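Local atomic coordinates of cortical-lytic enzyme (Clostridium perfringens, PDB entry 5JIP), a protein that probably hydrolyses the glycan strands of spore-cortex peptidoglycan as a muramidase during spore germination. Residues 108-114 with 144-150; 227-233 with 304-310. All blocks are in the same frame, centred on the assembly; numbering follows the deposited sequence.

Contact 1 of 2, residues 108-114 with 144-150; sequences LFPVLDV and RRLMLYT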
loop_
_atom_site.group_PDB
_atom_site.type_symbol
_atom_site.label_atom_id
_atom_site.label_comp_id
_atom_site.label_asym_id
_atom_site.label_seq_id
_atom_site.Cartn_x
_atom_site.Cartn_y
_atom_site.Cartn_z
ATOM N N LEU A 108 12.172 0.342 -15.523
ATOM C CA LEU A 108 11.531 -0.883 -15.077
ATOM C C LEU A 108 12.361 -1.521 -13.973
ATOM O O LEU A 108 13.524 -1.151 -13.757
ATOM C CB LEU A 108 11.391 -1.862 -16.227
ATOM C CG LEU A 108 11.106 -1.267 -17.590
ATOM C CD1 LEU A 108 11.217 -2.344 -18.683
ATOM C CD2 LEU A 108 9.715 -0.645 -17.577
ATOM N N PHE A 109 11.746 -2.497 -13.269
ATOM C CA PHE A 109 12.456 -3.296 -12.270
ATOM C C PHE A 109 13.792 -3.736 -12.858
ATOM O O PHE A 109 13.820 -4.405 -13.898
ATOM C CB PHE A 109 11.717 -4.587 -11.861
ATOM C CG PHE A 109 10.398 -4.401 -11.159
ATOM C CD1 PHE A 109 10.329 -3.922 -9.854
ATOM C CD2 PHE A 109 9.228 -4.826 -11.770
ATOM C CE1 PHE A 109 9.114 -3.811 -9.231
ATOM C CE2 PHE A 109 8.015 -4.732 -11.141
ATOM C CZ PHE A 109 7.941 -4.229 -9.884
ATOM N N PRO A 110 14.898 -3.470 -12.191
ATOM C CA PRO A 110 16.111 -4.226 -12.491
ATOM C C PRO A 110 15.846 -5.712 -12.308
ATOM O O PRO A 110 15.041 -6.109 -11.467
ATOM C CB PRO A 110 17.128 -3.692 -11.470
ATOM C CG PRO A 110 16.561 -2.382 -11.014
ATOM C CD PRO A 110 15.081 -2.559 -11.051
ATOM N N VAL A 111 16.493 -6.538 -13.134
ATOM C CA VAL A 111 16.193 -7.963 -13.187
ATOM C C VAL A 111 17.466 -8.784 -12.964
ATOM O O VAL A 111 18.520 -8.495 -13.553
ATOM C CB VAL A 111 15.535 -8.332 -14.530
ATOM C CG1 VAL A 111 15.563 -9.824 -14.806
ATOM C CG2 VAL A 111 14.106 -7.839 -14.562
ATOM N N LEU A 112 17.346 -9.817 -12.117
ATOM C CA LEU A 112 18.313 -10.906 -12.020
ATOM C C LEU A 112 17.832 -12.082 -12.866
ATOM O O LEU A 112 16.756 -12.633 -12.629
ATOM C CB LEU A 112 18.510 -11.329 -10.565
ATOM C CG LEU A 112 19.507 -12.458 -10.306
ATOM C CD1 LEU A 112 20.911 -11.967 -10.553
ATOM C CD2 LEU A 112 19.343 -12.913 -8.866
ATOM N N ASP A 113 18.635 -12.438 -13.855
ATOM C CA ASP A 113 18.332 -13.473 -14.843
ATOM C C ASP A 113 19.085 -14.732 -14.437
ATOM O O ASP A 113 20.316 -14.777 -14.531
ATOM C CB ASP A 113 18.738 -12.943 -16.223
ATOM C CG ASP A 113 18.787 -14.011 -17.326
ATOM O OD1 ASP A 113 18.399 -15.181 -17.109
ATOM O OD2 ASP A 113 19.202 -13.624 -18.448
ATOM N N VAL A 114 18.350 -15.745 -13.967
ATOM C CA VAL A 114 18.929 -16.972 -13.428
ATOM C C VAL A 114 18.511 -18.120 -14.334
ATOM O O VAL A 114 17.322 -18.457 -14.435
ATOM C CB VAL A 114 18.502 -17.232 -11.976
ATOM C CG1 VAL A 114 19.138 -18.525 -11.452
ATOM C CG2 VAL A 114 18.873 -16.064 -11.109
ATOM N N ARG A 144 15.714 -0.029 -4.707
ATOM C CA ARG A 144 14.883 -0.493 -5.810
ATOM C C ARG A 144 14.584 -1.975 -5.659
ATOM O O ARG A 144 15.487 -2.776 -5.410
ATOM C CB ARG A 144 15.563 -0.276 -7.175
ATOM C CG ARG A 144 15.708 1.159 -7.618
ATOM C CD ARG A 144 14.389 1.764 -7.990
ATOM N NE ARG A 144 13.734 1.057 -9.104
ATOM C CZ ARG A 144 13.914 1.307 -10.401
ATOM N NH1 ARG A 144 14.740 2.261 -10.827
ATOM N NH2 ARG A 144 13.238 0.604 -11.296
ATOM N N ARG A 145 13.329 -2.336 -5.882
ATOM C CA ARG A 145 12.946 -3.734 -5.995
ATOM C C ARG A 145 13.617 -4.440 -7.170
ATOM O O ARG A 145 13.703 -3.911 -8.282
ATOM C CB ARG A 145 11.445 -3.874 -6.174
ATOM C CG ARG A 145 10.567 -3.366 -5.060
ATOM C CD ARG A 145 10.826 -4.048 -3.721
ATOM N NE ARG A 145 10.969 -5.493 -3.757
ATOM C CZ ARG A 145 9.971 -6.376 -3.710
ATOM N NH1 ARG A 145 8.716 -5.971 -3.706
ATOM N NH2 ARG A 145 10.233 -7.683 -3.691
ATOM N N LEU A 146 14.053 -5.665 -6.912
ATOM C CA LEU A 146 14.665 -6.543 -7.896
ATOM C C LEU A 146 13.662 -7.594 -8.365
ATOM O O LEU A 146 13.082 -8.313 -7.547
ATOM C CB LEU A 146 15.890 -7.226 -7.279
ATOM C CG LEU A 146 16.677 -8.173 -8.182
ATOM C CD1 LEU A 146 17.357 -7.383 -9.299
ATOM C CD2 LEU A 146 17.694 -8.956 -7.378
ATOM N N MET A 147 13.462 -7.687 -9.677
ATOM C CA MET A 147 12.638 -8.744 -10.272
ATOM C C MET A 147 13.512 -9.935 -10.650
ATOM O O MET A 147 14.662 -9.760 -11.057
ATOM C CB MET A 147 11.875 -8.223 -11.502
ATOM C CG MET A 147 11.089 -9.298 -12.261
ATOM S SD MET A 147 9.622 -8.685 -13.115
ATOM C CE MET A 147 10.365 -7.735 -14.421
ATOM N N LEU A 148 12.973 -11.145 -10.451
ATOM C CA LEU A 148 13.635 -12.396 -10.823
ATOM C C LEU A 148 13.093 -12.909 -12.150
ATOM O O LEU A 148 11.875 -13.035 -12.332
ATOM C CB LEU A 148 13.446 -13.471 -9.749
ATOM C CG LEU A 148 14.114 -14.825 -10.080
ATOM C CD1 LEU A 148 15.583 -14.654 -10.025
ATOM C CD2 LEU A 148 13.630 -15.896 -9.103
ATOM N N TYR A 149 14.000 -13.159 -13.095
ATOM C CA TYR A 149 13.676 -13.881 -14.308
ATOM C C TYR A 149 14.202 -15.309 -14.214
ATOM O O TYR A 149 15.380 -15.525 -13.891
ATOM C CB TYR A 149 14.271 -13.222 -15.553
ATOM C CG TYR A 149 14.171 -14.114 -16.779
ATOM C CD1 TYR A 149 15.084 -15.147 -16.997
ATOM C CD2 TYR A 149 13.189 -13.907 -17.740
ATOM C CE1 TYR A 149 14.995 -15.973 -18.091
ATOM C CE2 TYR A 149 13.118 -14.737 -18.884
ATOM C CZ TYR A 149 14.032 -15.766 -19.040
ATOM O OH TYR A 149 13.998 -16.598 -20.131
ATOM N N THR A 150 13.345 -16.273 -14.538
ATOM C CA THR A 150 13.770 -17.650 -14.663
ATOM C C THR A 150 12.711 -18.380 -15.464
ATOM O O THR A 150 11.613 -17.876 -15.669
ATOM C CB THR A 150 14.003 -18.286 -13.274
ATOM O OG1 THR A 150 14.683 -19.534 -13.430
ATOM C CG2 THR A 150 12.728 -18.528 -12.575
#
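Main-chain hydrogen bonds zip residues 110-114 to 147-149 in parallel: Met147 N donates to Pro110 O (2.9 Å), Leu112 N to Met147 O, Tyr149 N to Leu112 O, and Val114 N to Tyr149 O. Thr150 prolongs the series with its side chain, OG1 giving its proton to Val114 O at 3.0 Å from a position tilted out of the carbonyl plane. The paired strands, 111-113 and 147-151, are neighbours in the TIM-type barrel of a family 25 glycoside hydrolase, and helix 124-142 makes the beta-alpha-beta crossover between them.

Apolar contacts differ on the two faces. On that of Val111, Met147 and Tyr149, Met147 extends with CG anti to the backbone N (chi1 175°) and then bends at its last torsion, laying CE against Val111 CG2 (3.7 Å). Its SD stands obliquely to the Phe109 ring, 5.1 Å from the centroid, in a Met-aromatic contact. Val111 CG1 packs on Tyr149 CB. On the other face, Leu148 CD1 reaches Val114 CG2 at 3.7 Å, while helix 124-142 covers Leu112 and Leu146.

Among the polar groups, Asp113 and Tyr149 run side by side, carboxylate and ring planes 74° apart, with OD1 3.3 Å from Tyr149 CD1. Tyr149 OH bonds to Gln203, and Asp113 OD2 to a bound buffer molecule. Near the start of both segments, Pro110 CD lies over one face of the Arg144 guanidinium, whose NH1 bonds to Gly106 O.

Contact 2 of 2, residues 227-233 with 304-310; sequences DSLMPPS and DITGDFS. With MG (magnesium ion), chain E.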
loop_
_atom_site.group_PDB
_atom_site.type_symbol
_atom_site.label_atom_id
_atom_site.label_comp_id
_atom_site.label_asym_id
_atom_site.label_seq_id
_atom_site.Cartn_x
_atom_site.Cartn_y
_atom_site.Cartn_z
ATOM N N ASP A 227 2.762 1.176 -15.218
ATOM C CA ASP A 227 3.108 1.687 -13.902
ATOM C C ASP A 227 3.532 0.568 -12.958
ATOM O O ASP A 227 4.391 0.783 -12.094
ATOM C CB ASP A 227 1.921 2.456 -13.302
ATOM C CG ASP A 227 1.467 3.647 -14.149
ATOM O OD1 ASP A 227 2.252 4.161 -14.932
ATOM O OD2 ASP A 227 0.298 4.070 -13.995
ATOM N N SER A 228 2.998 -0.640 -13.151
ATOM C CA SER A 228 3.305 -1.757 -12.260
ATOM C C SER A 228 4.721 -2.304 -12.461
ATOM O O SER A 228 5.152 -3.141 -11.679
ATOM C CB SER A 228 2.291 -2.870 -12.456
ATOM O OG SER A 228 1.009 -2.428 -12.021
ATOM N N LEU A 229 5.425 -1.875 -13.506
ATOM C CA LEU A 229 6.827 -2.225 -13.688
ATOM C C LEU A 229 7.777 -1.140 -13.201
ATOM O O LEU A 229 8.987 -1.410 -13.069
ATOM C CB LEU A 229 7.118 -2.496 -15.178
ATOM C CG LEU A 229 6.428 -3.714 -15.812
ATOM C CD1 LEU A 229 6.768 -3.801 -17.293
ATOM C CD2 LEU A 229 6.835 -5.006 -15.069
ATOM N N MET A 230 7.266 0.077 -12.949
ATOM C CA MET A 230 8.078 1.275 -12.698
ATOM C C MET A 230 7.822 1.891 -11.321
ATOM O O MET A 230 6.727 1.755 -10.768
ATOM C CB MET A 230 7.791 2.346 -13.750
ATOM C CG MET A 230 7.959 1.860 -15.147
ATOM S SD MET A 230 7.867 3.187 -16.379
ATOM C CE MET A 230 6.234 3.875 -16.106
ATOM N N PRO A 231 8.793 2.604 -10.762
ATOM C CA PRO A 231 8.492 3.449 -9.615
ATOM C C PRO A 231 7.500 4.531 -10.001
ATOM O O PRO A 231 7.452 4.972 -11.174
ATOM C CB PRO A 231 9.860 4.046 -9.242
ATOM C CG PRO A 231 10.858 3.150 -9.922
ATOM C CD PRO A 231 10.214 2.716 -11.148
ATOM N N PRO A 232 6.731 5.029 -9.043
ATOM C CA PRO A 232 5.866 6.182 -9.324
ATOM C C PRO A 232 6.686 7.415 -9.646
ATOM O O PRO A 232 7.866 7.529 -9.283
ATOM C CB PRO A 232 5.084 6.389 -8.023
ATOM C CG PRO A 232 5.707 5.587 -7.039
ATOM C CD PRO A 232 6.729 4.675 -7.616
ATOM N N SER A 233 6.019 8.357 -10.308
ATOM C CA SER A 233 6.589 9.666 -10.601
ATOM C C SER A 233 6.722 10.505 -9.336
ATOM O O SER A 233 6.106 10.240 -8.299
ATOM C CB SER A 233 5.714 10.439 -11.594
ATOM O OG SER A 233 5.592 9.772 -12.839
ATOM N N ASP A 304 4.525 2.711 -4.540
ATOM C CA ASP A 304 3.559 1.873 -5.236
ATOM C C ASP A 304 3.406 0.531 -4.513
ATOM O O ASP A 304 4.036 0.272 -3.491
ATOM C CB ASP A 304 3.934 1.727 -6.718
ATOM C CG ASP A 304 5.263 1.016 -6.954
ATOM O OD1 ASP A 304 5.803 0.365 -6.036
ATOM O OD2 ASP A 304 5.756 1.113 -8.099
ATOM N N ILE A 305 2.499 -0.306 -5.027
ATOM C CA ILE A 305 2.094 -1.509 -4.312
ATOM C C ILE A 305 3.264 -2.428 -4.029
ATOM O O ILE A 305 3.298 -3.087 -2.986
ATOM C CB ILE A 305 0.981 -2.227 -5.097
ATOM C CG1 ILE A 305 -0.267 -1.347 -5.052
ATOM C CG2 ILE A 305 0.689 -3.607 -4.499
ATOM C CD1 ILE A 305 -1.404 -1.851 -5.963
ATOM N N THR A 306 4.244 -2.498 -4.924
ATOM C CA THR A 306 5.349 -3.418 -4.706
ATOM C C THR A 306 6.546 -2.732 -4.064
ATOM O O THR A 306 7.595 -3.347 -3.931
ATOM C CB THR A 306 5.716 -4.141 -6.016
ATOM O OG1 THR A 306 5.747 -3.227 -7.113
ATOM C CG2 THR A 306 4.661 -5.203 -6.323
ATOM N N GLY A 307 6.399 -1.491 -3.604
ATOM C CA GLY A 307 7.378 -0.928 -2.696
ATOM C C GLY A 307 8.495 -0.124 -3.318
ATOM O O GLY A 307 9.542 0.047 -2.674
ATOM N N ASP A 308 8.325 0.368 -4.548
ATOM C CA ASP A 308 9.211 1.373 -5.105
ATOM C C ASP A 308 8.693 2.780 -4.849
ATOM O O ASP A 308 7.485 3.018 -4.710
ATOM C CB ASP A 308 9.398 1.169 -6.609
ATOM C CG ASP A 308 10.379 0.044 -6.930
ATOM O OD1 ASP A 308 11.485 0.047 -6.379
ATOM O OD2 ASP A 308 10.022 -0.862 -7.708
ATOM N N PHE A 309 9.635 3.716 -4.808
ATOM C CA PHE A 309 9.393 5.111 -4.467
ATOM C C PHE A 309 9.707 6.046 -5.626
ATOM O O PHE A 309 10.496 5.723 -6.514
ATOM C CB PHE A 309 10.250 5.520 -3.284
ATOM C CG PHE A 309 10.114 4.597 -2.129
ATOM C CD1 PHE A 309 10.885 3.455 -2.056
ATOM C CD2 PHE A 309 9.185 4.838 -1.145
ATOM C CE1 PHE A 309 10.752 2.578 -0.980
ATOM C CE2 PHE A 309 9.033 3.945 -0.095
ATOM C CZ PHE A 309 9.818 2.818 -0.025
ATOM N N SER A 310 9.086 7.223 -5.575
ATOM C CA SER A 310 9.498 8.370 -6.384
ATOM C C SER A 310 11.007 8.478 -6.364
ATOM O O SER A 310 11.623 8.452 -5.302
ATOM C CB SER A 310 8.886 9.676 -5.841
ATOM O OG SER A 310 7.472 9.612 -5.751
HETATM MG MG MG E . 4.991 0.992 -10.025
HETATM O O HOH W 1 10.371 -0.511 -10.994
HETATM O O HOH W 2 5.823 -0.934 -9.866
HETATM O O HOH W 3 4.268 2.995 -10.096
#
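Metal coordination joins two loops here: residues 227-233, which follow strand 217-221 and lead to strand 239-243, and residues 304-310, which connect strands 296-304 and 314-318. A magnesium ion takes Asp227 O at 2.2 Å and Met230 O at 2.0 Å from the first, and Asp304 OD2 at 2.1 Å from the second. Waters 2 and 3 and Asp258 complete six ligands. The shared ion explains why Met230 O and Asp304 OD2, both acceptors, can lie only 2.9 Å apart.

Asp304 carries its CG between the backbone N and the carbonyl carbon (chi1 64°), which sends the carboxylate toward the metal. Its other oxygen, OD1, accepts a bond from Asp308 N, 2.9 Å away and above the carboxylate plane, so one side chain binds the ion and also grips the backbone just past the type I turn of residues 304-307.

Beside the metal, the prolines pack closely on the second loop. Pro232 sets its ring at about a right angle to Asp304, and its CD meets Asp308 O at 3.4 Å. Pro231 CB comes 3.3 Å from Phe309 O. Farther along, Ser310 OG donates to Ser233 O (3.0 Å), approaching 47° out of the carbonyl plane; the same hydroxyl also bonds to Ala302 N, its stronger partner.

With two backbone carbonyls, two aspartates and two waters around the ion, this is an octahedral type of magnesium site, built between the family 25 barrel and the C-terminal beta domain.

Overall arrangement
Both segments of contact 1 precede those of contact 2 in the sequence, and the centres lie about 14 Å apart. The first belongs to the barrel sheet; the second lies where the chain leaves strand 217-221 of that sheet and where a loop of the later four-stranded antiparallel sheet folds back beside it. The two touch directly: Phe109 N probably bonds to Leu229 O (3.0 Å), and Arg145 NH1 to Thr306 O (2.9 Å). Phe109 also packs on Ser228 and Asp308. Thus the N-terminal end of the paired strands 111-113 and 147-151 meets both magnesium-bound loops, illustrating how a metal site and the N-terminal ends of barrel strands together can join two domains.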